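Local coordinates for putative D-lactate dehydrogenase (Chlamydomonas reinhardtii, PDB 4ZGS), which reduces pyruvate, probably to D-lactate, as the chloroplast pyruvate reductase of this green alga, an NAD-binding member of the D-isomer specific 2-hydroxyacid dehydrogenase family, at the interface of chains A and B. Sequence-based numbering; all coordinates share one arbitrary frame. Chains: chain A/B, Putative D-lactate dehydrogenase.

The interface of chains A and B. Residues chain A 323, 326-328; chain B 317, 319, 322.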
loop_
_atom_site.group_PDB
_atom_site.type_symbol
_atom_site.label_atom_id
_atom_site.label_comp_id
_atom_site.label_asym_id
_atom_site.label_seq_id
_atom_site.Cartn_x
_atom_site.Cartn_y
_atom_site.Cartn_z
ATOM N N THR A 323 5.404 -11.753 10.413
ATOM C CA THR A 323 4.327 -11.675 11.373
ATOM C C THR A 323 4.405 -10.352 12.149
ATOM O O THR A 323 3.401 -9.660 12.322
ATOM C CB THR A 323 4.381 -12.890 12.331
ATOM O OG1 THR A 323 4.135 -14.081 11.578
ATOM C CG2 THR A 323 3.341 -12.788 13.448
ATOM N N SER A 326 3.001 -7.347 10.804
ATOM C CA SER A 326 1.538 -7.378 10.731
ATOM C C SER A 326 0.817 -6.415 11.710
ATOM O O SER A 326 -0.348 -6.039 11.503
ATOM C CB SER A 326 1.046 -8.787 10.981
ATOM O OG SER A 326 -0.321 -8.809 10.732
ATOM N N TYR A 327 1.496 -6.043 12.788
ATOM C CA TYR A 327 0.861 -5.255 13.827
ATOM C C TYR A 327 0.741 -3.779 13.461
ATOM O O TYR A 327 1.648 -3.202 12.859
ATOM C CB TYR A 327 1.622 -5.436 15.128
ATOM C CG TYR A 327 1.487 -6.840 15.654
ATOM C CD1 TYR A 327 2.233 -7.872 15.120
ATOM C CD2 TYR A 327 0.599 -7.131 16.686
ATOM C CE1 TYR A 327 2.105 -9.162 15.601
ATOM C CE2 TYR A 327 0.457 -8.423 17.172
ATOM C CZ TYR A 327 1.218 -9.429 16.630
ATOM O OH TYR A 327 1.099 -10.705 17.121
ATOM N N PRO A 328 -0.424 -3.183 13.773
ATOM C CA PRO A 328 -0.699 -1.781 13.459
ATOM C C PRO A 328 0.152 -0.839 14.335
ATOM O O PRO A 328 0.411 0.293 13.907
ATOM C CB PRO A 328 -2.191 -1.633 13.769
ATOM C CG PRO A 328 -2.457 -2.684 14.798
ATOM C CD PRO A 328 -1.552 -3.836 14.465
ATOM N N TRP B 317 -7.419 -9.880 18.298
ATOM C CA TRP B 317 -6.395 -10.073 17.262
ATOM C C TRP B 317 -6.205 -11.547 16.892
ATOM O O TRP B 317 -6.041 -12.410 17.757
ATOM C CB TRP B 317 -5.055 -9.478 17.712
ATOM C CG TRP B 317 -3.975 -9.441 16.659
ATOM C CD1 TRP B 317 -2.916 -10.307 16.542
ATOM C CD2 TRP B 317 -3.829 -8.482 15.591
ATOM N NE1 TRP B 317 -2.131 -9.947 15.469
ATOM C CE2 TRP B 317 -2.667 -8.842 14.864
ATOM C CE3 TRP B 317 -4.568 -7.365 15.178
ATOM C CZ2 TRP B 317 -2.218 -8.113 13.750
ATOM C CZ3 TRP B 317 -4.125 -6.646 14.052
ATOM C CH2 TRP B 317 -2.959 -7.025 13.358
ATOM N N ARG B 319 -3.741 -13.912 15.287
ATOM C CA ARG B 319 -2.345 -13.841 14.887
ATOM C C ARG B 319 -2.112 -14.690 13.627
ATOM O O ARG B 319 -1.431 -14.249 12.697
ATOM C CB ARG B 319 -1.401 -14.273 16.025
ATOM C CG ARG B 319 0.089 -13.963 15.717
ATOM C CD ARG B 319 1.052 -14.598 16.721
ATOM N NE ARG B 319 0.775 -14.196 18.104
ATOM C CZ ARG B 319 1.403 -14.691 19.173
ATOM N NH1 ARG B 319 2.370 -15.589 19.033
ATOM N NH2 ARG B 319 1.071 -14.284 20.386
ATOM N N ARG B 322 -3.464 -12.910 10.492
ATOM C CA ARG B 322 -2.588 -11.784 10.135
ATOM C C ARG B 322 -1.244 -12.232 9.541
ATOM O O ARG B 322 -0.704 -11.573 8.636
ATOM C CB ARG B 322 -2.368 -10.889 11.365
ATOM C CG ARG B 322 -3.672 -10.289 11.946
ATOM C CD ARG B 322 -4.417 -9.435 10.927
ATOM N NE ARG B 322 -3.622 -8.269 10.546
ATOM C CZ ARG B 322 -3.927 -7.429 9.562
ATOM N NH1 ARG B 322 -5.039 -7.596 8.868
ATOM N NH2 ARG B 322 -3.124 -6.411 9.284
#
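A:Ser326 and B:Trp317 meet where the loop after helix 319-324 of chain A packs against the same helix in chain B and the loop leading into it. It is one patch of a two-fold interface between identical subunits, repeated with the chains exchanged; whether this pairing persists in solution the structure alone does not show. The indole of B:Trp317 reaches across with CG anti to its own backbone N (chi1 -172°), and the far rim of its six-membered ring comes up to the serine backbone, CH2 lying 3.4 Å from A:Ser326 O. The phenol ring of A:Tyr327 lies over the pyrrole rim of one indole face, tilted moderately from parallel, with CE2 of the tyrosine 3.5 Å from the pyrrole NE1 of B:Trp317. The opposite face rests on the aliphatic part of B:Arg322 from its own chain, leaving the indole sandwiched between a ring and an arginine chain. On the same side as the tyrosine, A:Pro328 CD sits above the rim of the benzo ring, 3.7 Å from B:Trp317 CH2. Replacing B:Trp317 with alanine is likely to open a gap between A:Tyr327 and B:Arg322 and to deprive A:Pro328 of this packing partner. Polar contacts are slight. B:Arg322 bends at chi2 and chi3 (-59° and -64°), folding back beneath the indole; its NE and its backbone O make at most weak hydrogen bonds with A:Ser326 OG, whose placement is doubtful. A:Ser326 O lies at the guanidinium edge, in its plane, 3.6 Å from B:Arg322 NH2. Farther along, B:Arg319 CG passes 3.7 Å from A:Tyr327 OH. The same B:Arg319 CG also lies 4.1 Å from the methyl CG2 of A:Thr323, whose side chain crosses it at about a right angle.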